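Local coordinates for chromosome segregation protein smc (Pyrococcus furiosus, PDB 3KTA) that probably helps condense and partition chromosomes through an ABC-type ATPase head, of which this chain is the N-terminal part, at residues 44-47 with 48-52; 93-97 with 98-102. One frame throughout, in Å; residues are numbered along the deposited sequence.

Interaction 1: 44-47 with 48-52; sequences DAIL and FVLGG
Leu-50 carries its CG anti to its own carbonyl carbon (chi1 -61°), which sends CD1 back toward Ile-46, and Ile-46 holds its CG2 methyl anti to the backbone N, on the flank that Leu-50 approaches. The two side chains run side by side, one helical turn apart, pointing the same way. Their meeting point is a van der Waals contact between Ile-46 CG2 and Leu-50 CD1 at 3.7 Å. The same Leu-50 torsion lays CG against the carbonyl of Ile-46, with Leu-50 CG 3.2 Å from Ile-46 O. Leu-50 N donates to the same Ile-46 O at 3.1 Å. Beside it, Val-49 N donates to Ala-45 O at 3.0 Å; this is the straightest bond across the two segments (N-H...O 164°), and Val-49 CG1 rests 3.4 Å from the same oxygen. The i to i+4 pattern, carried here by Phe-48 N on Asp-44 O as well, gives way to a Schellman motif. Gly-51, with phi 104°, is its C' residue: Gly-52 N reaches back to Leu-47 O at 2.9 Å, and Gly-51 N binds Phe-48 O at 3.0 Å. The turn thus engages the carbonyls of Leu-47 and Phe-48, and Arg-104 NH1 adds a further donor to Phe-48 O. Helix 39-49 is the one that follows the ATP-binding loop of the P-loop NTPase fold. At the segment's start, Asp-44 OD2 is gripped by salt bridges from Lys-13 and Arg-59, an arrangement likely to keep the carboxylate ionised and its position fixed; the side chain is about 6 Å from the bound bis(adenosine)-5'-pentaphosphate. The Phe-48 ring leads away from 44-47 and meets Phe-12 with the ring planes inclined. Ile-46 and Leu-50 instead share Phe-89 of a second Smc chain.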
loop_
_atom_site.group_PDB
_atom_site.type_symbol
_atom_site.label_atom_id
_atom_site.label_comp_id
_atom_site.label_asym_id
_atom_site.label_seq_id
_atom_site.Cartn_x
_atom_site.Cartn_y
_atom_site.Cartn_z
ATOM N N ASP A 44 6.481 -0.996 7.396
ATOM C CA ASP A 44 6.198 -0.604 8.773
ATOM C C ASP A 44 6.834 0.747 9.108
ATOM O O ASP A 44 6.282 1.508 9.915
ATOM C CB ASP A 44 6.668 -1.678 9.760
ATOM C CG ASP A 44 5.894 -2.970 9.618
ATOM O OD1 ASP A 44 4.715 -2.906 9.207
ATOM O OD2 ASP A 44 6.470 -4.038 9.910
ATOM N N ALA A 45 7.970 1.045 8.478
ATOM C CA ALA A 45 8.621 2.351 8.658
ATOM C C ALA A 45 7.704 3.463 8.168
ATOM O O ALA A 45 7.619 4.531 8.781
ATOM C CB ALA A 45 9.971 2.388 7.942
ATOM N N ILE A 46 6.999 3.210 7.075
ATOM C CA ILE A 46 6.037 4.172 6.549
ATOM C C ILE A 46 4.841 4.344 7.493
ATOM O O ILE A 46 4.458 5.468 7.808
ATOM C CB ILE A 46 5.579 3.784 5.137
ATOM C CG1 ILE A 46 6.784 3.798 4.191
ATOM C CG2 ILE A 46 4.437 4.716 4.664
ATOM C CD1 ILE A 46 6.491 3.197 2.820
ATOM N N LEU A 47 4.259 3.237 7.952
ATOM C CA LEU A 47 3.170 3.314 8.923
ATOM C C LEU A 47 3.593 4.125 10.155
ATOM O O LEU A 47 2.828 4.961 10.682
ATOM C CB LEU A 47 2.772 1.907 9.384
ATOM C CG LEU A 47 2.113 1.025 8.324
ATOM C CD1 LEU A 47 1.767 -0.336 8.921
ATOM C CD2 LEU A 47 0.881 1.695 7.786
ATOM N N PHE A 48 4.812 3.860 10.616
ATOM C CA PHE A 48 5.332 4.474 11.841
ATOM C C PHE A 48 5.492 5.979 11.698
ATOM O O PHE A 48 4.994 6.753 12.527
ATOM C CB PHE A 48 6.678 3.833 12.173
ATOM C CG PHE A 48 7.386 4.455 13.340
ATOM C CD1 PHE A 48 6.971 4.199 14.632
ATOM C CD2 PHE A 48 8.497 5.257 13.134
ATOM C CE1 PHE A 48 7.653 4.761 15.719
ATOM C CE2 PHE A 48 9.181 5.809 14.210
ATOM C CZ PHE A 48 8.753 5.554 15.494
ATOM N N VAL A 49 6.182 6.396 10.641
ATOM C CA VAL A 49 6.493 7.820 10.482
ATOM C C VAL A 49 5.244 8.650 10.180
ATOM O O VAL A 49 5.205 9.849 10.477
ATOM C CB VAL A 49 7.598 8.042 9.423
ATOM C CG1 VAL A 49 7.070 7.754 8.016
ATOM C CG2 VAL A 49 8.165 9.463 9.541
ATOM N N LEU A 50 4.209 8.012 9.633
ATOM C CA LEU A 50 2.955 8.701 9.327
ATOM C C LEU A 50 1.993 8.685 10.513
ATOM O O LEU A 50 0.817 9.044 10.386
ATOM C CB LEU A 50 2.284 8.096 8.086
ATOM C CG LEU A 50 3.113 8.181 6.806
ATOM C CD1 LEU A 50 2.337 7.586 5.623
ATOM C CD2 LEU A 50 3.557 9.608 6.513
ATOM N N GLY A 51 2.495 8.246 11.661
ATOM C CA GLY A 51 1.776 8.450 12.910
ATOM C C GLY A 51 1.073 7.240 13.480
ATOM O O GLY A 51 0.259 7.370 14.398
ATOM N N GLY A 52 1.385 6.060 12.954
ATOM C CA GLY A 52 0.752 4.839 13.416
ATOM C C GLY A 52 0.784 4.692 14.927
ATOM O O GLY A 52 1.843 4.757 15.547
#

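Interaction 2: 93-97 with 98-102; sequences FPIDE and DEVVI
Phe-93 is brought opposite Val-100 by a backbone that bends through two inverse gamma turns, centred on Pro-94 and Asp-96, before entering strand 99-106. The first turn is closed by Ile-95 N to Phe-93 O at 2.7 Å, the second by a weak bond from Glu-97 N to Ile-95 O. CG of Phe-93 stands anti to the carbonyl carbon (chi1 -73°), and chi2 near 94° turns one ring face to Val-100, whose CG1 sits 4.1 Å from the ring centroid and just 5° off the normal, a CH-pi contact over the centre. The other methyl, CG2, lies on the same side of the ring, displaced toward its CG and CD1 atoms, 3.9 Å from Phe-93 CD1, and also meets Ile-95 CD1 at 4.1 Å. Phe-86 and Leu-130 also pack on Phe-93, placing it between the sheet and helix 123-132. On the exposed side, a water donates to Glu-97 OE1 (2.9 Å) and accepts from Glu-99 N (3.0 Å). Inward side chains thus meet through apolar and CH-pi contacts, while outer polar groups are joined by this water and by Arg-91, with Asn-88 holding the backbone; Arg-91's salt bridges probably ease repulsion between Asp-96 and Asp-98.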
loop_
_atom_site.group_PDB
_atom_site.type_symbol
_atom_site.label_atom_id
_atom_site.label_comp_id
_atom_site.label_asym_id
_atom_site.label_seq_id
_atom_site.Cartn_x
_atom_site.Cartn_y
_atom_site.Cartn_z
ATOM N N PHE A 93 0.610 19.098 -0.012
ATOM C CA PHE A 93 0.668 19.524 1.385
ATOM C C PHE A 93 0.444 21.027 1.420
ATOM O O PHE A 93 1.002 21.764 0.591
ATOM C CB PHE A 93 2.044 19.249 2.009
ATOM C CG PHE A 93 2.320 17.799 2.283
ATOM C CD1 PHE A 93 3.003 17.025 1.359
ATOM C CD2 PHE A 93 1.929 17.223 3.474
ATOM C CE1 PHE A 93 3.276 15.688 1.612
ATOM C CE2 PHE A 93 2.196 15.885 3.731
ATOM C CZ PHE A 93 2.858 15.119 2.791
ATOM N N PRO A 94 -0.348 21.493 2.392
ATOM C CA PRO A 94 -0.594 22.931 2.547
ATOM C C PRO A 94 0.592 23.623 3.214
ATOM O O PRO A 94 0.450 24.286 4.248
ATOM C CB PRO A 94 -1.825 22.974 3.443
ATOM C CG PRO A 94 -1.712 21.736 4.284
ATOM C CD PRO A 94 -1.086 20.687 3.381
ATOM N N ILE A 95 1.761 23.448 2.607
ATOM C CA ILE A 95 3.015 24.006 3.091
ATOM C C ILE A 95 3.748 24.536 1.869
ATOM O O ILE A 95 3.883 23.820 0.873
ATOM C CB ILE A 95 3.895 22.928 3.755
ATOM C CG1 ILE A 95 3.212 22.355 5.000
ATOM C CG2 ILE A 95 5.271 23.492 4.109
ATOM C CD1 ILE A 95 3.955 21.172 5.602
ATOM N N ASP A 96 4.208 25.786 1.935
ATOM C CA ASP A 96 4.822 26.431 0.783
ATOM C C ASP A 96 6.279 26.024 0.621
ATOM O O ASP A 96 7.175 26.872 0.598
ATOM C CB ASP A 96 4.714 27.959 0.897
ATOM C CG ASP A 96 5.001 28.665 -0.418
ATOM O OD1 ASP A 96 5.147 27.979 -1.451
ATOM O OD2 ASP A 96 5.082 29.911 -0.421
ATOM N N GLU A 97 6.512 24.718 0.515
ATOM C CA GLU A 97 7.851 24.189 0.292
ATOM C C GLU A 97 7.811 23.034 -0.696
ATOM O O GLU A 97 6.865 22.243 -0.678
ATOM C CB GLU A 97 8.431 23.671 1.606
ATOM C CG GLU A 97 8.578 24.730 2.683
ATOM C CD GLU A 97 9.726 25.675 2.418
ATOM O OE1 GLU A 97 10.627 25.307 1.641
ATOM O OE2 GLU A 97 9.728 26.787 2.992
ATOM N N ASP A 98 8.836 22.929 -1.536
ATOM C CA ASP A 98 8.946 21.806 -2.475
ATOM C C ASP A 98 9.267 20.479 -1.807
ATOM O O ASP A 98 9.099 19.425 -2.421
ATOM C CB ASP A 98 10.027 22.074 -3.518
ATOM C CG ASP A 98 9.622 23.116 -4.524
ATOM O OD1 ASP A 98 8.429 23.487 -4.564
ATOM O OD2 ASP A 98 10.509 23.554 -5.287
ATOM N N GLU A 99 9.763 20.532 -0.573
ATOM C CA GLU A 99 10.061 19.320 0.182
ATOM C C GLU A 99 9.364 19.379 1.532
ATOM O O GLU A 99 9.400 20.408 2.217
ATOM C CB GLU A 99 11.571 19.172 0.381
ATOM C CG GLU A 99 11.978 17.940 1.183
ATOM C CD GLU A 99 13.462 17.939 1.515
ATOM O OE1 GLU A 99 13.877 18.683 2.433
ATOM O OE2 GLU A 99 14.211 17.200 0.849
ATOM N N VAL A 100 8.708 18.283 1.908
ATOM C CA VAL A 100 8.108 18.158 3.228
ATOM C C VAL A 100 8.731 16.954 3.904
ATOM O O VAL A 100 8.616 15.836 3.396
ATOM C CB VAL A 100 6.578 17.972 3.150
ATOM C CG1 VAL A 100 5.992 17.593 4.520
ATOM C CG2 VAL A 100 5.908 19.244 2.589
ATOM N N VAL A 101 9.399 17.184 5.034
ATOM C CA VAL A 101 10.122 16.120 5.730
ATOM C C VAL A 101 9.436 15.901 7.064
ATOM O O VAL A 101 9.275 16.838 7.862
ATOM C CB VAL A 101 11.609 16.500 5.979
ATOM C CG1 VAL A 101 12.379 15.334 6.652
ATOM C CG2 VAL A 101 12.297 16.890 4.675
ATOM N N ILE A 102 9.036 14.662 7.318
ATOM C CA ILE A 102 8.447 14.301 8.595
ATOM C C ILE A 102 9.350 13.268 9.268
ATOM O O ILE A 102 9.829 12.338 8.618
ATOM C CB ILE A 102 7.032 13.736 8.416
ATOM C CG1 ILE A 102 6.095 14.814 7.864
ATOM C CG2 ILE A 102 6.508 13.185 9.722
ATOM C CD1 ILE A 102 4.741 14.271 7.411
HETATM O O HOH W 1 11.529 22.730 0.577
#

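Interaction 1 precedes interaction 2 along the chain, and their centres are about 18 Å apart. Interaction 1 closes helix 39-49, with a centre about 3 Å from that of the chain; interaction 2 lies about 16 Å out, where the loop after strand 80-87 leads into strand 99-106. The two are nevertheless in direct contact: Val-49 CG2 packs 3.4 Å from the carbonyl O of Ile-102. The helix thus lies against the antiparallel sheet, Val-49 touching strands 80-87 and 99-106, the same two strands that the loop of interaction 2 connects. Within this N-terminal part of the ATPase head, strand 99-106 consequently links the core beside the nucleotide site to the loop joining two central strands at their far end.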